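Local coordinates for alpha-rhamnosidase (Dictyoglomus thermophilum, PDB 6I60), which probably hydrolyses terminal non-reducing alpha-L-rhamnose residues from alpha-L-rhamnosides, at residues 43-49 / 135-141; 71-77 / 112-117; 356-360 / 399-403. One frame throughout, in Å; residues are numbered along the deposited sequence.

Contact 1 of 3, residues 43-49 / 135-141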
loop_
_atom_site.group_PDB
_atom_site.type_symbol
_atom_site.label_atom_id
_atom_site.label_comp_id
_atom_site.label_asym_id
_atom_site.label_seq_id
_atom_site.Cartn_x
_atom_site.Cartn_y
_atom_site.Cartn_z
ATOM N N PRO A 43 -3.908 2.313 -18.975
ATOM C CA PRO A 43 -3.375 1.033 -18.504
ATOM C C PRO A 43 -3.092 0.077 -19.652
ATOM O O PRO A 43 -3.792 0.054 -20.667
ATOM C CB PRO A 43 -4.497 0.497 -17.608
ATOM C CG PRO A 43 -5.736 1.080 -18.192
ATOM C CD PRO A 43 -5.359 2.432 -18.744
ATOM N N LEU A 44 -2.040 -0.718 -19.473
ATOM C CA LEU A 44 -1.625 -1.721 -20.449
ATOM C C LEU A 44 -1.758 -3.096 -19.806
ATOM O O LEU A 44 -0.952 -3.464 -18.946
ATOM C CB LEU A 44 -0.192 -1.469 -20.919
ATOM C CG LEU A 44 0.511 -2.593 -21.685
ATOM C CD1 LEU A 44 -0.243 -2.933 -22.958
ATOM C CD2 LEU A 44 1.951 -2.213 -21.998
ATOM N N GLY A 45 -2.777 -3.848 -20.215
ATOM C CA GLY A 45 -2.976 -5.191 -19.708
ATOM C C GLY A 45 -4.223 -5.364 -18.868
ATOM O O GLY A 45 -4.219 -6.114 -17.888
ATOM N N VAL A 46 -5.299 -4.682 -19.247
ATOM C CA VAL A 46 -6.557 -4.779 -18.515
ATOM C C VAL A 46 -7.145 -6.165 -18.762
ATOM O O VAL A 46 -7.519 -6.499 -19.890
ATOM C CB VAL A 46 -7.534 -3.674 -18.926
ATOM C CG1 VAL A 46 -8.663 -3.563 -17.916
ATOM C CG2 VAL A 46 -6.804 -2.347 -19.058
ATOM N N ASP A 47 -7.217 -6.981 -17.710
ATOM C CA ASP A 47 -7.835 -8.295 -17.800
ATOM C C ASP A 47 -9.252 -8.325 -17.247
ATOM O O ASP A 47 -9.989 -9.275 -17.528
ATOM C CB ASP A 47 -6.983 -9.338 -17.067
ATOM C CG ASP A 47 -6.014 -10.052 -17.992
ATOM O OD1 ASP A 47 -5.329 -10.992 -17.533
ATOM O OD2 ASP A 47 -5.936 -9.672 -19.180
ATOM N N LYS A 48 -9.644 -7.314 -16.477
ATOM C CA LYS A 48 -11.013 -7.218 -15.988
ATOM C C LYS A 48 -11.964 -7.023 -17.163
ATOM O O LYS A 48 -11.801 -6.085 -17.951
ATOM C CB LYS A 48 -11.139 -6.061 -14.998
ATOM C CG LYS A 48 -11.358 -6.487 -13.559
ATOM C CD LYS A 48 -11.975 -5.365 -12.740
ATOM C CE LYS A 48 -12.514 -5.880 -11.414
ATOM N NZ LYS A 48 -11.465 -6.575 -10.615
ATOM N N LYS A 49 -12.953 -7.912 -17.286
ATOM C CA LYS A 49 -13.930 -7.783 -18.363
ATOM C C LYS A 49 -14.765 -6.519 -18.208
ATOM O O LYS A 49 -15.220 -5.948 -19.206
ATOM C CB LYS A 49 -14.833 -9.015 -18.410
ATOM C CG LYS A 49 -14.086 -10.323 -18.610
ATOM C CD LYS A 49 -14.004 -10.696 -20.081
ATOM C CE LYS A 49 -13.217 -11.983 -20.282
ATOM N NZ LYS A 49 -13.934 -13.175 -19.745
ATOM N N PHE A 135 -7.155 2.234 -23.165
ATOM C CA PHE A 135 -6.837 1.093 -22.318
ATOM C C PHE A 135 -6.702 -0.140 -23.197
ATOM O O PHE A 135 -7.541 -0.377 -24.071
ATOM C CB PHE A 135 -7.897 0.878 -21.225
ATOM C CG PHE A 135 -9.272 0.562 -21.747
ATOM C CD1 PHE A 135 -10.131 1.577 -22.135
ATOM C CD2 PHE A 135 -9.715 -0.750 -21.820
ATOM C CE1 PHE A 135 -11.398 1.290 -22.603
ATOM C CE2 PHE A 135 -10.982 -1.044 -22.289
ATOM C CZ PHE A 135 -11.824 -0.024 -22.679
ATOM N N GLU A 136 -5.635 -0.905 -22.983
ATOM C CA GLU A 136 -5.342 -2.096 -23.769
ATOM C C GLU A 136 -5.578 -3.340 -22.926
ATOM O O GLU A 136 -5.122 -3.416 -21.780
ATOM C CB GLU A 136 -3.900 -2.079 -24.282
ATOM C CG GLU A 136 -3.458 -3.393 -24.911
ATOM C CD GLU A 136 -2.204 -3.251 -25.753
ATOM O OE1 GLU A 136 -1.731 -2.109 -25.935
ATOM O OE2 GLU A 136 -1.686 -4.284 -26.227
ATOM N N THR A 137 -6.283 -4.312 -23.495
ATOM C CA THR A 137 -6.524 -5.569 -22.807
ATOM C C THR A 137 -5.332 -6.499 -22.977
ATOM O O THR A 137 -4.678 -6.513 -24.024
ATOM C CB THR A 137 -7.794 -6.236 -23.337
ATOM O OG1 THR A 137 -7.752 -6.283 -24.767
ATOM C CG2 THR A 137 -9.026 -5.457 -22.901
ATOM N N GLY A 138 -5.077 -7.291 -21.952
ATOM C CA GLY A 138 -3.999 -8.243 -21.960
ATOM C C GLY A 138 -4.427 -9.507 -22.654
ATOM O O GLY A 138 -5.077 -9.458 -23.672
ATOM N N LEU A 139 -4.123 -10.657 -22.063
ATOM C CA LEU A 139 -4.475 -11.940 -22.655
ATOM C C LEU A 139 -5.879 -12.331 -22.358
ATOM O O LEU A 139 -6.380 -13.239 -22.961
ATOM C CB LEU A 139 -3.551 -13.042 -22.210
ATOM C CG LEU A 139 -2.295 -13.080 -23.052
ATOM C CD1 LEU A 139 -1.821 -14.489 -23.231
ATOM C CD2 LEU A 139 -2.572 -12.488 -24.399
ATOM N N MET A 140 -6.472 -11.651 -21.394
ATOM C CA MET A 140 -7.837 -11.774 -21.005
ATOM C C MET A 140 -8.260 -13.112 -20.553
ATOM O O MET A 140 -8.800 -13.912 -21.296
ATOM C CB MET A 140 -8.763 -11.269 -22.091
ATOM C CG MET A 140 -8.745 -9.774 -22.229
ATOM S SD MET A 140 -10.211 -9.097 -21.489
ATOM C CE MET A 140 -11.429 -10.075 -22.326
ATOM N N ASN A 141 -8.079 -13.290 -19.265
ATOM C CA ASN A 141 -8.474 -14.484 -18.599
ATOM C C ASN A 141 -7.983 -15.744 -19.308
ATOM O O ASN A 141 -8.790 -16.531 -19.766
ATOM C CB ASN A 141 -10.009 -14.511 -18.386
ATOM C CG ASN A 141 -10.572 -13.203 -17.805
ATOM O OD1 ASN A 141 -10.262 -12.105 -18.255
ATOM N ND2 ASN A 141 -11.440 -13.339 -16.814
#

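Contact 2 of 3, residues 71-77 / 112-117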
loop_
_atom_site.group_PDB
_atom_site.type_symbol
_atom_site.label_atom_id
_atom_site.label_comp_id
_atom_site.label_asym_id
_atom_site.label_seq_id
_atom_site.Cartn_x
_atom_site.Cartn_y
_atom_site.Cartn_z
ATOM N N VAL A 71 -20.034 8.450 -21.396
ATOM C CA VAL A 71 -18.735 7.949 -21.825
ATOM C C VAL A 71 -18.935 7.115 -23.081
ATOM O O VAL A 71 -19.867 6.305 -23.159
ATOM C CB VAL A 71 -18.042 7.139 -20.712
ATOM C CG1 VAL A 71 -19.007 6.160 -20.076
ATOM C CG2 VAL A 71 -16.826 6.410 -21.258
ATOM N N ILE A 72 -18.080 7.333 -24.073
ATOM C CA ILE A 72 -18.130 6.619 -25.341
ATOM C C ILE A 72 -16.882 5.760 -25.437
ATOM O O ILE A 72 -15.770 6.255 -25.212
ATOM C CB ILE A 72 -18.217 7.594 -26.528
ATOM C CG1 ILE A 72 -19.597 8.253 -26.565
ATOM C CG2 ILE A 72 -17.889 6.878 -27.827
ATOM C CD1 ILE A 72 -20.009 8.767 -27.927
ATOM N N VAL A 73 -17.048 4.480 -25.757
ATOM C CA VAL A 73 -15.910 3.599 -25.970
ATOM C C VAL A 73 -15.991 3.070 -27.390
ATOM O O VAL A 73 -17.059 2.632 -27.835
ATOM C CB VAL A 73 -15.860 2.457 -24.942
ATOM C CG1 VAL A 73 -14.625 1.550 -25.198
ATOM C CG2 VAL A 73 -15.913 3.049 -23.517
ATOM N N SER A 74 -14.869 3.127 -28.102
ATOM C CA SER A 74 -14.793 2.750 -29.502
ATOM C C SER A 74 -13.605 1.820 -29.720
ATOM O O SER A 74 -12.772 1.606 -28.832
ATOM C CB SER A 74 -14.667 3.980 -30.411
ATOM O OG SER A 74 -15.773 4.851 -30.247
ATOM N N SER A 75 -13.531 1.267 -30.931
ATOM C CA SER A 75 -12.504 0.296 -31.290
ATOM C C SER A 75 -11.414 0.872 -32.182
ATOM O O SER A 75 -10.480 0.145 -32.539
ATOM C CB SER A 75 -13.142 -0.915 -31.980
ATOM O OG SER A 75 -13.986 -0.511 -33.044
ATOM N N SER A 76 -11.502 2.146 -32.557
ATOM C CA SER A 76 -10.482 2.749 -33.402
ATOM C C SER A 76 -10.476 4.253 -33.170
ATOM O O SER A 76 -11.434 4.822 -32.637
ATOM C CB SER A 76 -10.713 2.422 -34.882
ATOM O OG SER A 76 -11.330 3.503 -35.556
ATOM N N LEU A 77 -9.376 4.891 -33.575
ATOM C CA LEU A 77 -9.243 6.331 -33.385
ATOM C C LEU A 77 -10.138 7.099 -34.351
ATOM O O LEU A 77 -10.829 8.046 -33.955
ATOM C CB LEU A 77 -7.783 6.750 -33.554
ATOM C CG LEU A 77 -7.499 8.250 -33.461
ATOM C CD1 LEU A 77 -7.968 8.801 -32.122
ATOM C CD2 LEU A 77 -6.018 8.532 -33.676
ATOM N N VAL A 112 -6.876 -2.820 -28.330
ATOM C CA VAL A 112 -6.731 -1.487 -27.754
ATOM C C VAL A 112 -8.038 -0.736 -27.960
ATOM O O VAL A 112 -8.578 -0.708 -29.073
ATOM C CB VAL A 112 -5.547 -0.731 -28.385
ATOM C CG1 VAL A 112 -5.724 0.778 -28.247
ATOM C CG2 VAL A 112 -4.239 -1.172 -27.752
ATOM N N TYR A 113 -8.553 -0.134 -26.891
ATOM C CA TYR A 113 -9.790 0.625 -26.945
ATOM C C TYR A 113 -9.524 2.092 -26.633
ATOM O O TYR A 113 -8.493 2.455 -26.061
ATOM C CB TYR A 113 -10.830 0.062 -25.968
ATOM C CG TYR A 113 -11.179 -1.386 -26.218
ATOM C CD1 TYR A 113 -10.428 -2.410 -25.653
ATOM C CD2 TYR A 113 -12.257 -1.730 -27.021
ATOM C CE1 TYR A 113 -10.743 -3.738 -25.882
ATOM C CE2 TYR A 113 -12.580 -3.053 -27.255
ATOM C CZ TYR A 113 -11.820 -4.053 -26.684
ATOM O OH TYR A 113 -12.144 -5.371 -26.918
ATOM N N PHE A 114 -10.478 2.934 -27.022
ATOM C CA PHE A 114 -10.410 4.371 -26.811
ATOM C C PHE A 114 -11.688 4.826 -26.122
ATOM O O PHE A 114 -12.753 4.234 -26.316
ATOM C CB PHE A 114 -10.226 5.129 -28.137
ATOM C CG PHE A 114 -9.133 4.573 -29.010
ATOM C CD1 PHE A 114 -9.363 3.474 -29.823
ATOM C CD2 PHE A 114 -7.874 5.153 -29.022
ATOM C CE1 PHE A 114 -8.359 2.960 -30.620
ATOM C CE2 PHE A 114 -6.866 4.645 -29.821
ATOM C CZ PHE A 114 -7.110 3.548 -30.622
ATOM N N TRP A 115 -11.582 5.881 -25.315
ATOM C CA TRP A 115 -12.761 6.364 -24.611
ATOM C C TRP A 115 -12.611 7.835 -24.256
ATOM O O TRP A 115 -11.535 8.278 -23.845
ATOM C CB TRP A 115 -13.041 5.535 -23.348
ATOM C CG TRP A 115 -12.059 5.718 -22.223
ATOM C CD1 TRP A 115 -10.737 5.374 -22.221
ATOM C CD2 TRP A 115 -12.333 6.266 -20.926
ATOM N NE1 TRP A 115 -10.171 5.682 -21.005
ATOM C CE2 TRP A 115 -11.129 6.231 -20.194
ATOM C CE3 TRP A 115 -13.479 6.789 -20.315
ATOM C CZ2 TRP A 115 -11.039 6.698 -18.884
ATOM C CZ3 TRP A 115 -13.387 7.250 -19.014
ATOM C CH2 TRP A 115 -12.176 7.201 -18.313
ATOM N N LYS A 116 -13.698 8.581 -24.434
ATOM C CA LYS A 116 -13.840 9.954 -23.976
ATOM C C LYS A 116 -15.062 10.042 -23.069
ATOM O O LYS A 116 -15.816 9.077 -22.915
ATOM C CB LYS A 116 -13.973 10.927 -25.153
ATOM C CG LYS A 116 -13.455 10.388 -26.475
ATOM C CD LYS A 116 -14.057 11.134 -27.655
ATOM C CE LYS A 116 -15.502 10.723 -27.890
ATOM N NZ LYS A 116 -16.098 11.432 -29.057
ATOM N N VAL A 117 -15.267 11.210 -22.463
ATOM C CA VAL A 117 -16.402 11.387 -21.562
ATOM C C VAL A 117 -16.775 12.863 -21.519
ATOM O O VAL A 117 -15.911 13.742 -21.584
ATOM C CB VAL A 117 -16.092 10.823 -20.153
ATOM C CG1 VAL A 117 -15.034 11.650 -19.452
ATOM C CG2 VAL A 117 -17.357 10.746 -19.311
#

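Contact 3 of 3, residues 356-360 / 399-403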
loop_
_atom_site.group_PDB
_atom_site.type_symbol
_atom_site.label_atom_id
_atom_site.label_comp_id
_atom_site.label_asym_id
_atom_site.label_seq_id
_atom_site.Cartn_x
_atom_site.Cartn_y
_atom_site.Cartn_z
ATOM N N MET A 356 31.046 7.967 6.439
ATOM C CA MET A 356 31.745 6.703 6.272
ATOM C C MET A 356 32.885 6.627 7.278
ATOM O O MET A 356 33.615 7.603 7.474
ATOM C CB MET A 356 32.287 6.541 4.846
ATOM C CG MET A 356 32.956 5.197 4.582
ATOM S SD MET A 356 34.045 5.209 3.138
ATOM C CE MET A 356 35.436 6.132 3.771
ATOM N N TRP A 357 33.028 5.464 7.914
ATOM C CA TRP A 357 34.111 5.227 8.857
ATOM C C TRP A 357 34.568 3.778 8.731
ATOM O O TRP A 357 33.993 2.984 7.980
ATOM C CB TRP A 357 33.681 5.563 10.291
ATOM C CG TRP A 357 32.511 4.776 10.793
ATOM C CD1 TRP A 357 32.550 3.658 11.572
ATOM C CD2 TRP A 357 31.124 5.057 10.565
ATOM N NE1 TRP A 357 31.276 3.221 11.839
ATOM C CE2 TRP A 357 30.382 4.063 11.231
ATOM C CE3 TRP A 357 30.439 6.051 9.859
ATOM C CZ2 TRP A 357 28.990 4.034 11.218
ATOM C CZ3 TRP A 357 29.057 6.019 9.844
ATOM C CH2 TRP A 357 28.348 5.017 10.518
ATOM N N SER A 358 35.622 3.437 9.468
ATOM C CA SER A 358 36.221 2.104 9.420
ATOM C C SER A 358 36.463 1.606 10.838
ATOM O O SER A 358 37.487 1.951 11.453
ATOM C CB SER A 358 37.521 2.115 8.627
ATOM O OG SER A 358 38.082 0.816 8.552
ATOM N N PRO A 359 35.555 0.799 11.391
ATOM C CA PRO A 359 35.790 0.267 12.741
ATOM C C PRO A 359 36.888 -0.781 12.791
ATOM O O PRO A 359 37.558 -0.907 13.823
ATOM C CB PRO A 359 34.426 -0.320 13.128
ATOM C CG PRO A 359 33.782 -0.657 11.829
ATOM C CD PRO A 359 34.254 0.379 10.844
ATOM N N GLU A 360 37.090 -1.540 11.718
ATOM C CA GLU A 360 38.157 -2.523 11.642
ATOM C C GLU A 360 38.890 -2.388 10.316
ATOM O O GLU A 360 38.305 -1.939 9.324
ATOM C CB GLU A 360 37.614 -3.952 11.786
ATOM C CG GLU A 360 37.126 -4.282 13.181
ATOM C CD GLU A 360 35.647 -4.581 13.212
ATOM O OE1 GLU A 360 35.045 -4.496 14.302
ATOM O OE2 GLU A 360 35.088 -4.905 12.143
ATOM N N GLU A 399 28.417 0.674 19.668
ATOM C CA GLU A 399 29.171 1.819 20.169
ATOM C C GLU A 399 30.556 1.892 19.535
ATOM O O GLU A 399 31.064 2.985 19.261
ATOM C CB GLU A 399 29.277 1.749 21.693
ATOM C CG GLU A 399 29.963 2.949 22.325
ATOM C CD GLU A 399 29.698 3.057 23.814
ATOM O OE1 GLU A 399 29.815 4.175 24.358
ATOM O OE2 GLU A 399 29.376 2.024 24.439
ATOM N N ASP A 400 31.178 0.737 19.285
ATOM C CA ASP A 400 32.503 0.695 18.679
ATOM C C ASP A 400 32.490 1.027 17.192
ATOM O O ASP A 400 33.561 1.039 16.573
ATOM C CB ASP A 400 33.137 -0.683 18.891
ATOM C CG ASP A 400 32.154 -1.818 18.676
ATOM O OD1 ASP A 400 31.413 -1.788 17.671
ATOM O OD2 ASP A 400 32.122 -2.743 19.515
ATOM N N GLY A 401 31.323 1.284 16.605
ATOM C CA GLY A 401 31.229 1.681 15.216
ATOM C C GLY A 401 30.879 0.578 14.242
ATOM O O GLY A 401 30.755 0.856 13.044
ATOM N N THR A 402 30.716 -0.654 14.706
ATOM C CA THR A 402 30.395 -1.767 13.826
ATOM C C THR A 402 28.889 -2.002 13.777
ATOM O O THR A 402 28.134 -1.554 14.644
ATOM C CB THR A 402 31.113 -3.042 14.274
ATOM O OG1 THR A 402 30.342 -3.696 15.287
ATOM C CG2 THR A 402 32.480 -2.711 14.828
ATOM N N LEU A 403 28.465 -2.729 12.747
ATOM C CA LEU A 403 27.047 -2.889 12.456
ATOM C C LEU A 403 26.389 -3.875 13.409
ATOM O O LEU A 403 26.990 -4.874 13.813
ATOM C CB LEU A 403 26.851 -3.361 11.016
ATOM C CG LEU A 403 26.500 -2.276 10.003
ATOM C CD1 LEU A 403 27.632 -1.294 9.929
ATOM C CD2 LEU A 403 26.235 -2.874 8.633
#

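Contact 1 of 3, residues 43-49 / 135-141
P43 and F135 meet where the short, weakly bonded strand 44-46 pairs in parallel, through L44 and E136, with strand 133-137, at the border of a mixed sheet in the N-terminal immunoglobulin-like domain. P43 CG lies 3.7 Å from F135 CB, and V46 CG2 approaches the same CB from another direction. Beyond CB the phenyl ring leads away from P43, toward Y113 and F53, with V46 CG2 oblique to it. One residue on, L44 and E136 run side by side and point the same way: L44 CD1 lies along the glutamate, 3.8 Å from E136 CG and nearer still to the carboxylate carbon CD. With CG anti to the backbone N (chi1 170°) and the chain extended beyond it, the E136 carboxylate reaches R191 and R193, which form salt bridges to its two oxygens.

The backbone ties the strands unevenly. E136 N donates to P43 O at 3.1 Å, whereas E136 O takes two bonds, from G45 N at 2.9 Å and V46 N at 2.8 Å. Farther along, K49 crosses M140 with its aliphatic carbons against the methyl. D47 divides its carboxylate: OD1 binds Y229 OH, and OD2 accepts from M140 N at 3.0 Å, met 48° out of the carboxylate plane.

Contact 2 of 3, residues 71-77 / 112-117
V71 and V73 pack against W115 on one face of an antiparallel strand pair, 71-74 with 112-117, in the immunoglobulin-like N-terminal domain. V71 CG2 comes up to the rim of the indole, near its plane, 3.5 Å from W115 CE3. V73 touches the root of the same side chain, its CG2 3.8 Å from W115 CB. Farther along this face V71 CB meets V117 CG2 at 3.9 Å, and F53 adds an edge-to-face partner for the indole. Both V71-V117 and V73-W115 are non-hydrogen-bonded pairs, which bring their alpha carbons close together.

The hydrogen-bonded pairs alternate with these: I72-K116 between them and S74-F114 just past V73-W115, their side chains on the other face. Each is closed by two backbone bonds; S74 N to F114 O, at 3.0 Å, is one of them. K116 sends its amine to I80 O and makes a cation-pi contact with F129.

At the end of strand 68-74 the chain turns into helix 77-80, and F114 packs against that turn. Its CG is anti to the carbonyl carbon (chi1 -48°), which swings the ring over to S76 and L77. S74 O and S75 O lie at the ring edge. S75 OG bonds D86, while S76, at the N-cap, accepts from T79 N with its OG. S76 CA stands obliquely to the phenyl ring, 3.5 Å from F114 CE1, and L77 N sits over one face, offset toward the rim, 3.7 Å from that same CE1.

Contact 3 of 3, residues 356-360 / 399-403
W357 NE1 donates to G401 O at 2.7 Å, a nearly straight bond (168° at the hydrogen) that joins strand 355-357 to the loop between strands 396-397 and 403-404 in the concanavalin-like domain. The carbonyl oxygen lies almost in the indole plane, and the N-H points in the plane of the peptide group, onto a lone pair of the oxygen. The indole therefore meets the loop with its pyrrole edge, not its face. Its CG sits between the backbone N and the carbonyl carbon (chi1 60°), which turns NE1 toward the loop. A phenylalanine here would have no N-H to give, so G401 O would probably lose this partner and the loop one of its ties to the strand.

G401 has a positive phi of 99°, where a beta carbon would press on the carbonyl oxygen of D400; the backbone itself calls for glycine. Beside the bond, P359 lies over the loop: its CG is 3.6 Å from G401 O, and its CB is 3.5 Å from T402 CG2, the two side chains crossing at a slant. E360 bends at chi2 and brings its carboxylate across T402 at about a right angle, with OE1 next to the same methyl.

A bound triethylene glycol, probably from the crystallisation liquor, lies about 3 Å from the W357 side chain. The loop also holds its own shape. D400 OD1 accepts twice from T402: the backbone N closes an Asx turn at 3.3 Å, nearly in line with the C-O bond, and T402 OG1 reaches the syn side of OD1 at 3.2 Å.

Contacts 1 and 2 belong to one five-stranded mixed sheet of the N-terminal immunoglobulin-like domain, ordered 44-46, 133-137, 112-120, 68-74, 88-89. Their centres are 15 Å apart, and strands 133-137 and 112-120 join them as sheet neighbours: F135 O and Y113 N are 3.0 Å apart, a probable hydrogen bond. Along the chain, contact 2 falls between the two segments of contact 1, so contact 1 pairs an early strand with a late one, and the strands of contact 2 continue the same sheet. Contact 3 comes later, in the concanavalin-like domain on the opposite side of the chain's centre; its centre is 52 Å from contact 1 and 61 Å from contact 2, with no direct touch.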